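Local coordinates for protein MAU2 chromatid cohesion factor homolog (Saccharomyces cerevisiae, PDB 4XDN) that forms a complex with SCC2 that is required for cohesin to associate with chromosomes, and so takes part in sister chromatid cohesion, at residues F200-L204 with L217-Y221; Q212-F216 with C297-I301; L562-I566 with C594-M600; R601-Y605 with L634-I638. One frame throughout, in Å; residues are numbered along the deposited sequence.

Contact 1 (F200-L204 with L217-Y221); sequences FHGLL and LNLCY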
# COMPACT_ATOMS: atom_id res chain seq x y z
N PHE A 200 -12.66 -14.99 -3.38
CA PHE A 200 -13.37 -13.92 -2.69
C PHE A 200 -14.85 -13.94 -3.04
O PHE A 200 -15.71 -13.90 -2.17
CB PHE A 200 -12.78 -12.55 -3.03
CG PHE A 200 -11.87 -11.99 -1.98
CD1 PHE A 200 -12.34 -11.73 -0.70
CD2 PHE A 200 -10.54 -11.70 -2.27
CE1 PHE A 200 -11.50 -11.21 0.27
CE2 PHE A 200 -9.71 -11.18 -1.30
CZ PHE A 200 -10.19 -10.93 -0.03
N HIS A 201 -15.14 -14.01 -4.34
CA HIS A 201 -16.51 -14.03 -4.83
C HIS A 201 -17.28 -15.22 -4.27
O HIS A 201 -18.40 -15.07 -3.77
CB HIS A 201 -16.53 -14.05 -6.35
CG HIS A 201 -17.91 -13.91 -6.94
ND1 HIS A 201 -18.76 -14.98 -7.09
CD2 HIS A 201 -18.57 -12.83 -7.40
CE1 HIS A 201 -19.90 -14.56 -7.63
NE2 HIS A 201 -19.80 -13.26 -7.83
N GLY A 202 -16.69 -16.41 -4.37
CA GLY A 202 -17.31 -17.61 -3.85
C GLY A 202 -17.50 -17.53 -2.35
O GLY A 202 -18.52 -17.98 -1.81
N LEU A 203 -16.51 -16.96 -1.68
CA LEU A 203 -16.58 -16.77 -0.24
C LEU A 203 -17.70 -15.81 0.14
O LEU A 203 -18.57 -16.14 0.94
CB LEU A 203 -15.24 -16.26 0.29
CG LEU A 203 -15.18 -15.81 1.75
CD1 LEU A 203 -15.65 -16.91 2.69
CD2 LEU A 203 -13.76 -15.39 2.09
N LEU A 204 -17.69 -14.63 -0.47
CA LEU A 204 -18.67 -13.59 -0.16
C LEU A 204 -20.10 -14.03 -0.45
O LEU A 204 -21.02 -13.71 0.31
CB LEU A 204 -18.35 -12.31 -0.95
CG LEU A 204 -17.10 -11.54 -0.52
CD1 LEU A 204 -16.69 -10.53 -1.58
CD2 LEU A 204 -17.33 -10.85 0.82
N LEU A 217 -15.11 -9.15 5.20
CA LEU A 217 -14.47 -9.84 4.09
C LEU A 217 -14.44 -8.96 2.85
O LEU A 217 -13.48 -9.01 2.08
CB LEU A 217 -15.19 -11.15 3.79
CG LEU A 217 -15.11 -12.22 4.87
CD1 LEU A 217 -16.11 -13.33 4.55
CD2 LEU A 217 -13.70 -12.78 4.97
N ASN A 218 -15.49 -8.18 2.66
CA ASN A 218 -15.56 -7.30 1.50
C ASN A 218 -14.52 -6.18 1.60
O ASN A 218 -14.00 -5.73 0.59
CB ASN A 218 -16.96 -6.71 1.37
CG ASN A 218 -17.11 -5.85 0.14
OD1 ASN A 218 -17.14 -6.35 -0.99
ND2 ASN A 218 -17.21 -4.54 0.33
N LEU A 219 -14.23 -5.75 2.83
CA LEU A 219 -13.19 -4.75 3.06
C LEU A 219 -11.83 -5.34 2.72
O LEU A 219 -10.99 -4.67 2.12
CB LEU A 219 -13.22 -4.27 4.51
CG LEU A 219 -14.41 -3.38 4.89
CD1 LEU A 219 -14.52 -3.26 6.40
CD2 LEU A 219 -14.27 -2.01 4.25
N CYS A 220 -11.61 -6.60 3.11
CA CYS A 220 -10.39 -7.31 2.76
C CYS A 220 -10.26 -7.37 1.24
O CYS A 220 -9.18 -7.19 0.68
CB CYS A 220 -10.38 -8.73 3.33
SG CYS A 220 -10.34 -8.86 5.14
N TYR A 221 -11.39 -7.62 0.58
CA TYR A 221 -11.44 -7.73 -0.87
C TYR A 221 -11.03 -6.41 -1.53
O TYR A 221 -10.11 -6.37 -2.34
CB TYR A 221 -12.84 -8.13 -1.32
CG TYR A 221 -12.98 -8.45 -2.79
CD1 TYR A 221 -11.89 -8.86 -3.55
CD2 TYR A 221 -14.22 -8.35 -3.42
CE1 TYR A 221 -12.03 -9.16 -4.90
CE2 TYR A 221 -14.36 -8.64 -4.76
CZ TYR A 221 -13.27 -9.04 -5.50
OH TYR A 221 -13.42 -9.33 -6.83
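The rings of Phe200 and Tyr221 lie against each other as an offset stack, with centroids 4.7 Å apart and planes at 26°. They join two consecutive antiparallel helices, 193-206 and 212-228, which form a helical hairpin in this largely helical protein. The short segments 200-204 and 217-221 run at 167° to each other.

The stack is shifted enough that each ring also meets aliphatic carbon of its partner. Phe200 CB sits over a face of the Tyr221 ring, a CH-pi contact. Tyr221 CA does the same for the Phe200 ring, 3.8 Å from its centroid. Tyr221 has CG anti to its own N (chi1 -172°), which carries the ring back toward helix 193-206. The far end of the Phe200 ring reaches in to the backbone of helix 212-228: CE1 approaches Leu217 O, and CZ comes to 4.0 Å from Cys220 CB.

Leucines fill the next turn. Leu204 CD1 lies 3.8 Å from Tyr221 CD2. The other branch, CD2, packs on Leu217 CB at 3.7 Å, the two side chains passing in opposite directions. Leu203 crosses Leu217 at about a right angle.

Neighbouring helices cover this layer. Helix 170-189 brings Val184 to Phe200, Gln180 to Leu203 and Tyr181 to Leu217. Beyond Tyr221 and Asn218 lies helix 234-241, where Asn218 ND2 makes a weak hydrogen bond to Ala236 O. The contact is buried and its chemistry apolar. At the end nearer the 207-211 connection, Leu203 CG touches Leu217 CD1 at 3.9 Å.

Contact 2 (Q212-F216 with C297-I301); sequences QWKWF and CVIKI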
# COMPACT_ATOMS: atom_id res chain seq x y z
N GLN A 212 -21.69 -8.43 9.83
CA GLN A 212 -20.36 -7.89 10.12
C GLN A 212 -19.29 -8.71 9.42
O GLN A 212 -18.30 -8.17 8.92
CB GLN A 212 -20.12 -7.88 11.63
CG GLN A 212 -18.73 -7.41 12.03
CD GLN A 212 -18.56 -7.37 13.54
OE1 GLN A 212 -18.95 -8.30 14.25
NE2 GLN A 212 -17.98 -6.28 14.04
N TRP A 213 -19.50 -10.01 9.37
CA TRP A 213 -18.55 -10.94 8.77
C TRP A 213 -18.40 -10.69 7.27
O TRP A 213 -17.28 -10.60 6.77
CB TRP A 213 -18.99 -12.38 9.05
CG TRP A 213 -18.13 -13.43 8.42
CD1 TRP A 213 -18.55 -14.44 7.60
CD2 TRP A 213 -16.71 -13.59 8.55
NE1 TRP A 213 -17.48 -15.22 7.22
CE2 TRP A 213 -16.34 -14.71 7.79
CE3 TRP A 213 -15.72 -12.88 9.24
CZ2 TRP A 213 -15.02 -15.15 7.70
CZ3 TRP A 213 -14.41 -13.32 9.14
CH2 TRP A 213 -14.08 -14.44 8.38
N LYS A 214 -19.51 -10.57 6.56
CA LYS A 214 -19.45 -10.35 5.12
C LYS A 214 -18.82 -9.01 4.79
O LYS A 214 -17.96 -8.92 3.91
CB LYS A 214 -20.84 -10.43 4.49
CG LYS A 214 -20.84 -10.10 3.00
CD LYS A 214 -22.13 -10.48 2.30
CE LYS A 214 -22.01 -10.23 0.80
NZ LYS A 214 -23.24 -10.58 0.05
N TRP A 215 -19.25 -7.97 5.49
CA TRP A 215 -18.72 -6.63 5.27
C TRP A 215 -17.23 -6.56 5.60
O TRP A 215 -16.49 -5.81 4.96
CB TRP A 215 -19.50 -5.60 6.10
CG TRP A 215 -20.73 -5.08 5.41
CD1 TRP A 215 -20.88 -4.81 4.08
CD2 TRP A 215 -21.99 -4.77 6.02
NE1 TRP A 215 -22.14 -4.35 3.82
CE2 TRP A 215 -22.85 -4.32 5.00
CE3 TRP A 215 -22.47 -4.82 7.33
CZ2 TRP A 215 -24.16 -3.92 5.24
CZ3 TRP A 215 -23.78 -4.43 7.57
CH2 TRP A 215 -24.61 -3.99 6.53
N PHE A 216 -16.80 -7.34 6.58
CA PHE A 216 -15.38 -7.42 6.89
C PHE A 216 -14.61 -8.03 5.72
O PHE A 216 -13.59 -7.50 5.29
CB PHE A 216 -15.14 -8.26 8.15
CG PHE A 216 -13.73 -8.74 8.28
CD1 PHE A 216 -12.71 -7.86 8.59
CD2 PHE A 216 -13.42 -10.08 8.08
CE1 PHE A 216 -11.40 -8.30 8.71
CE2 PHE A 216 -12.12 -10.52 8.20
CZ PHE A 216 -11.10 -9.63 8.51
N CYS A 297 -10.55 -5.46 17.34
CA CYS A 297 -11.93 -5.67 16.91
C CYS A 297 -12.28 -7.16 16.92
O CYS A 297 -11.63 -7.96 16.26
CB CYS A 297 -12.14 -5.10 15.50
SG CYS A 297 -13.73 -5.53 14.76
N VAL A 298 -13.30 -7.52 17.69
CA VAL A 298 -13.73 -8.91 17.79
C VAL A 298 -14.99 -9.16 16.96
O VAL A 298 -16.05 -8.60 17.24
CB VAL A 298 -13.99 -9.32 19.25
CG1 VAL A 298 -14.45 -10.77 19.34
CG2 VAL A 298 -12.74 -9.11 20.09
N ILE A 299 -14.85 -9.99 15.93
CA ILE A 299 -15.98 -10.39 15.10
C ILE A 299 -16.55 -11.71 15.60
O ILE A 299 -15.96 -12.76 15.40
CB ILE A 299 -15.58 -10.53 13.62
CG1 ILE A 299 -15.09 -9.19 13.08
CG2 ILE A 299 -16.77 -11.04 12.80
CD1 ILE A 299 -14.49 -9.27 11.69
N LYS A 300 -17.71 -11.64 16.26
CA LYS A 300 -18.38 -12.84 16.73
C LYS A 300 -19.20 -13.46 15.61
O LYS A 300 -20.39 -13.16 15.44
CB LYS A 300 -19.27 -12.51 17.94
CG LYS A 300 -18.48 -11.97 19.12
CD LYS A 300 -19.39 -11.53 20.26
CE LYS A 300 -18.59 -10.86 21.38
NZ LYS A 300 -19.44 -10.48 22.54
N ILE A 301 -18.55 -14.32 14.83
CA ILE A 301 -19.20 -15.01 13.72
C ILE A 301 -20.31 -15.91 14.24
O ILE A 301 -21.43 -15.90 13.73
CB ILE A 301 -18.18 -15.86 12.92
CG1 ILE A 301 -17.20 -14.93 12.19
CG2 ILE A 301 -18.88 -16.78 11.93
CD1 ILE A 301 -16.01 -15.65 11.57
O HOH W 1 -19.12 -9.16 16.66
O HOH W 2 -17.43 -6.17 16.81
O HOH W 3 -20.54 -10.64 13.67
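Gln212 OE1 accepts hydrogen bonds from two waters that tie it to the backbone of strand 297-302. The shorter, 2.6 Å from OE1, comes from a water that also donates to Val298 O and accepts from Lys300 N. The second water links OE1 to Lys300 O. A third accepts from Gln212 NE2 and donates to Val298 O at 2.8 Å from that oxygen. NE2 has a direct partner too, Val248 O. Both ends of the amide are thus held, which fixes its rotation. The extended Gln212 chain also lays CD on Ile299 CG1.

Apolar contacts lie beside these water bridges. Ile301 CD1 stands over the six-membered ring of Trp213, 3.6 Å from its centroid and 9° off the normal. Trp213 NE1 is hydrogen-bonded to Ser177 OG, which limits rotation of the indole. Ile299 CG1 lies anti to its carbonyl carbon (chi1 -62°), and CD1 then reaches a face of the Phe216 ring, 3.5 Å from CG of Phe216. An apolar side chain of another protein chain also packs on Phe216.

Lys300 centres an inverse gamma turn. Strand 297-302 pairs antiparallel with 305-310, so this is a two-stranded beta hairpin packed against the N-terminal end of helix 212-228.

Contact 3 (L562-I566 with C594-M600); sequences LLLQI and CRQQGGM
Leu562 and Gln597 come together from opposite directions, and apolar packing makes up most of the contact. Leu562 CD2 lies 3.4 Å from Gln597 CG and just as close to the amide carbon CD. Leu562 CB stands beside Gln597 NE2, 3.5 Å away. The methyl CD2 also touches Gln596 CB at 3.7 Å. The chi1 of Leu562 (-177°) turns CG away from the backbone N and sends the branch across to the loop 594-600.

The second apolar group gathers round Met600. Its chain is bent at chi2 (-73°) and chi3 (-77°) and carries CE toward helix 562-575. The methyl CE meets Ile566 CD1 tip to tip at 3.5 Å. CE also reaches Leu563 CD1, which in turn lies 3.8 Å from Met600 SD. Ile566 CD1 has a further neighbour in Cys594 SG, 3.8 Å away. An apolar side chain of another protein chain packs on Leu563.

The polar links run through water. Leu562 N and Leu563 N stand at the start of helix 562-575, where backbone N-H groups lack partners from an earlier turn. One water accepts from Leu562 N and from Gln597 NE2, the latter at 2.7 Å. Another accepts from Leu563 N at 2.9 Å and donates weakly to Gln597 OE1. The Gln597 amide is therefore coupled at both ends to the first turn of the helix.

The loop 594-600 connects helix 580-593 to helix 601-618, with Met600 at the N-cap position. Gly598 forms a backbone hydrogen bond with Leu397 of helix 369-398. Ile566 also packs on Cys590 and Met593 of helix 580-593 and on Ile607 of helix 601-618.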
# COMPACT_ATOMS: atom_id res chain seq x y z
N LEU A 562 -1.55 21.47 -13.65
CA LEU A 562 -1.24 22.59 -14.53
C LEU A 562 -0.90 22.16 -15.95
O LEU A 562 -1.55 22.58 -16.90
CB LEU A 562 -0.07 23.40 -13.97
CG LEU A 562 0.30 24.64 -14.78
CD1 LEU A 562 -0.82 25.67 -14.74
CD2 LEU A 562 1.60 25.24 -14.27
N LEU A 563 0.13 21.32 -16.09
CA LEU A 563 0.59 20.92 -17.42
C LEU A 563 -0.52 20.25 -18.21
O LEU A 563 -0.69 20.50 -19.40
CB LEU A 563 1.80 19.98 -17.31
CG LEU A 563 2.35 19.45 -18.64
CD1 LEU A 563 2.79 20.59 -19.55
CD2 LEU A 563 3.49 18.49 -18.41
N LEU A 564 -1.29 19.40 -17.53
CA LEU A 564 -2.37 18.68 -18.19
C LEU A 564 -3.44 19.65 -18.67
O LEU A 564 -3.88 19.57 -19.82
CB LEU A 564 -2.98 17.64 -17.24
CG LEU A 564 -4.07 16.75 -17.84
CD1 LEU A 564 -3.53 15.91 -18.98
CD2 LEU A 564 -4.67 15.86 -16.76
N GLN A 565 -3.85 20.56 -17.80
CA GLN A 565 -4.91 21.51 -18.13
C GLN A 565 -4.54 22.35 -19.36
O GLN A 565 -5.38 22.65 -20.20
CB GLN A 565 -5.20 22.43 -16.94
CG GLN A 565 -6.68 22.51 -16.59
CD GLN A 565 -7.00 23.66 -15.65
OE1 GLN A 565 -6.17 24.05 -14.83
NE2 GLN A 565 -8.20 24.21 -15.77
N ILE A 566 -3.26 22.73 -19.45
CA ILE A 566 -2.79 23.54 -20.56
C ILE A 566 -2.80 22.75 -21.87
O ILE A 566 -3.23 23.26 -22.91
CB ILE A 566 -1.37 24.09 -20.30
CG1 ILE A 566 -1.39 25.05 -19.10
CG2 ILE A 566 -0.83 24.82 -21.52
CD1 ILE A 566 -0.02 25.50 -18.63
N CYS A 594 1.28 28.97 -18.04
CA CYS A 594 2.58 28.30 -17.98
C CYS A 594 3.51 28.86 -16.90
O CYS A 594 4.45 28.19 -16.48
CB CYS A 594 3.28 28.40 -19.33
SG CYS A 594 2.54 27.40 -20.64
N ARG A 595 3.25 30.08 -16.44
CA ARG A 595 4.15 30.74 -15.50
C ARG A 595 4.06 30.16 -14.09
O ARG A 595 4.93 30.41 -13.26
CB ARG A 595 3.86 32.25 -15.45
CG ARG A 595 2.62 32.63 -14.65
CD ARG A 595 2.38 34.13 -14.69
NE ARG A 595 1.79 34.63 -13.45
CZ ARG A 595 2.43 34.67 -12.28
NH1 ARG A 595 3.68 34.23 -12.18
NH2 ARG A 595 1.81 35.14 -11.21
N GLN A 596 3.01 29.40 -13.83
CA GLN A 596 2.71 28.94 -12.47
C GLN A 596 3.69 27.89 -11.96
O GLN A 596 3.81 27.69 -10.75
CB GLN A 596 1.28 28.38 -12.42
CG GLN A 596 0.20 29.38 -12.81
CD GLN A 596 -0.28 30.22 -11.64
OE1 GLN A 596 -1.43 30.11 -11.22
NE2 GLN A 596 0.60 31.06 -11.11
N GLN A 597 4.39 27.22 -12.88
CA GLN A 597 5.38 26.20 -12.50
C GLN A 597 6.65 26.33 -13.34
O GLN A 597 6.60 26.79 -14.48
CB GLN A 597 4.79 24.79 -12.67
CG GLN A 597 3.67 24.46 -11.70
CD GLN A 597 3.03 23.11 -11.98
OE1 GLN A 597 3.46 22.38 -12.87
NE2 GLN A 597 2.00 22.78 -11.21
N GLY A 598 7.77 25.92 -12.76
CA GLY A 598 9.04 25.91 -13.48
C GLY A 598 9.09 24.77 -14.49
O GLY A 598 8.26 23.87 -14.45
N GLY A 599 10.05 24.82 -15.40
CA GLY A 599 10.21 23.79 -16.40
C GLY A 599 9.22 23.89 -17.55
O GLY A 599 9.16 23.00 -18.40
N MET A 600 8.46 24.97 -17.59
CA MET A 600 7.37 25.14 -18.56
C MET A 600 7.71 26.09 -19.71
O MET A 600 6.84 26.44 -20.50
CB MET A 600 6.12 25.66 -17.84
CG MET A 600 5.52 24.67 -16.85
SD MET A 600 4.70 23.30 -17.68
CE MET A 600 3.17 24.08 -18.20
O HOH W 4 0.37 20.64 -11.48
O HOH W 5 1.51 19.96 -13.98

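Contact 4 (R601-Y605 with L634-I638); sequences RKVQY and LVKQI
One face of the Arg601 guanidinium lies over the Gln637 side chain, from CB to the amide. The two chains cross at about a right angle, and the flat groups are tilted by 40°. Arg601 NH2 comes to 3.1 Å from Gln637 NE2, but both are donors and this is not a hydrogen bond. Arg601 is extended from CG to NE and so reaches to helix 621-638. Its CB and CG also rest near Leu634 CD2, with CG at 4.0 Å.

Leu634 enters between the residues of helix 601-618 with its two methyls parted. A chi1 of -75° swings CG to the side of its own N, away from the C=O. CD1 then reaches Tyr605 CA at 3.8 Å, and CD2 meets Gln604 OE1 at 3.4 Å. The other end of that amide, NE2, is hydrogen-bonded to Phe591 O.

Helices 601-618 and 621-638 form an antiparallel helical hairpin, the last pair of helices in the chain. The short segments cross at -152°, with their axes 10.2 Å apart.

Ile638 is stretched along CG1 toward helix 601-618, where CD1 lies near Arg601 O. Its other branch, CG2, packs on Lys602 CE at 3.8 Å. Lys602 is extended too, and its NZ forms a salt bridge with an acidic side chain of another protein chain. The Tyr605 ring crosses Val635 obliquely, with CE1 3.9 Å from Val635 CG2. Tyr605 OH is hydrogen-bonded to the backbone of that other protein chain.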
# COMPACT_ATOMS: atom_id res chain seq x y z
N ARG A 601 8.98 26.49 -19.82
CA ARG A 601 9.36 27.53 -20.78
C ARG A 601 9.25 27.08 -22.24
O ARG A 601 8.83 27.87 -23.10
CB ARG A 601 10.78 28.00 -20.49
CG ARG A 601 10.86 28.97 -19.33
CD ARG A 601 12.29 29.17 -18.86
NE ARG A 601 12.39 30.21 -17.85
CZ ARG A 601 13.48 30.43 -17.11
NH1 ARG A 601 14.55 29.68 -17.26
NH2 ARG A 601 13.48 31.41 -16.21
N LYS A 602 9.62 25.84 -22.52
CA LYS A 602 9.56 25.34 -23.89
C LYS A 602 8.11 25.07 -24.30
O LYS A 602 7.74 25.28 -25.45
CB LYS A 602 10.42 24.09 -24.05
CG LYS A 602 11.90 24.38 -24.12
CD LYS A 602 12.74 23.12 -24.18
CE LYS A 602 14.22 23.44 -24.26
NZ LYS A 602 15.07 22.22 -24.29
N VAL A 603 7.31 24.61 -23.34
CA VAL A 603 5.88 24.46 -23.57
C VAL A 603 5.25 25.82 -23.84
O VAL A 603 4.47 25.99 -24.79
CB VAL A 603 5.18 23.77 -22.36
CG1 VAL A 603 3.66 23.86 -22.48
CG2 VAL A 603 5.62 22.32 -22.24
N GLN A 604 5.61 26.80 -23.01
CA GLN A 604 5.07 28.16 -23.14
C GLN A 604 5.46 28.78 -24.48
O GLN A 604 4.68 29.52 -25.08
CB GLN A 604 5.56 29.04 -21.99
CG GLN A 604 4.82 30.37 -21.86
CD GLN A 604 5.31 31.21 -20.69
OE1 GLN A 604 6.49 31.19 -20.36
NE2 GLN A 604 4.40 31.94 -20.06
N TYR A 605 6.66 28.47 -24.94
CA TYR A 605 7.15 28.97 -26.21
C TYR A 605 6.29 28.46 -27.37
O TYR A 605 5.86 29.24 -28.22
CB TYR A 605 8.62 28.57 -26.42
CG TYR A 605 9.18 28.96 -27.77
CD1 TYR A 605 9.59 30.27 -28.02
CD2 TYR A 605 9.32 28.02 -28.78
CE1 TYR A 605 10.11 30.62 -29.25
CE2 TYR A 605 9.84 28.37 -30.01
CZ TYR A 605 10.24 29.67 -30.24
OH TYR A 605 10.76 30.02 -31.47
N LEU A 634 11.62 34.40 -23.90
CA LEU A 634 11.72 32.96 -23.70
C LEU A 634 12.95 32.38 -24.40
O LEU A 634 13.61 31.49 -23.87
CB LEU A 634 10.46 32.26 -24.19
CG LEU A 634 9.23 32.41 -23.30
CD1 LEU A 634 7.98 31.95 -24.04
CD2 LEU A 634 9.40 31.63 -22.00
N VAL A 635 13.25 32.89 -25.59
CA VAL A 635 14.42 32.44 -26.33
C VAL A 635 15.70 32.72 -25.55
O VAL A 635 16.62 31.90 -25.54
CB VAL A 635 14.50 33.12 -27.73
CG1 VAL A 635 15.86 32.88 -28.38
CG2 VAL A 635 13.39 32.60 -28.63
N LYS A 636 15.77 33.88 -24.90
CA LYS A 636 16.97 34.26 -24.16
C LYS A 636 17.18 33.35 -22.95
O LYS A 636 18.30 32.96 -22.64
CB LYS A 636 16.89 35.72 -23.72
CG LYS A 636 18.10 36.19 -22.92
CD LYS A 636 18.48 37.63 -23.22
CE LYS A 636 17.36 38.60 -22.86
NZ LYS A 636 16.96 38.52 -21.43
N GLN A 637 16.09 33.01 -22.26
CA GLN A 637 16.15 32.12 -21.11
C GLN A 637 16.54 30.70 -21.51
O GLN A 637 17.43 30.10 -20.92
CB GLN A 637 14.81 32.09 -20.38
CG GLN A 637 14.39 33.43 -19.78
CD GLN A 637 12.95 33.41 -19.29
OE1 GLN A 637 12.03 33.07 -20.03
NE2 GLN A 637 12.76 33.78 -18.03
N ILE A 638 15.86 30.18 -22.53
CA ILE A 638 16.05 28.81 -22.98
C ILE A 638 17.46 28.56 -23.51
O ILE A 638 18.08 27.54 -23.19
CB ILE A 638 15.02 28.45 -24.08
CG1 ILE A 638 13.61 28.44 -23.49
CG2 ILE A 638 15.33 27.09 -24.70
CD1 ILE A 638 12.50 28.46 -24.53

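Overall arrangement
The contacts form two neighbouring pairs on opposite sides of the chain's centre. Contacts 1 and 2 share helix 212-228, and their centres lie 12 Å apart. Contacts 3 and 4 are equally close and touch through Cys594 and Gln604; Met600 of contact 3 leads directly into helix 601-618 of contact 4. Between contacts 1 and 3 the centres are 43 Å apart. Contacts 1 and 3 are buried, while 2 and 4 are partly exposed. Contact 1 is aromatic and aliphatic, whereas 2 and 3 add glutamine-water links to backbone. Contact 4 mixes aliphatic packing with long polar side chains, some of which bind another protein chain.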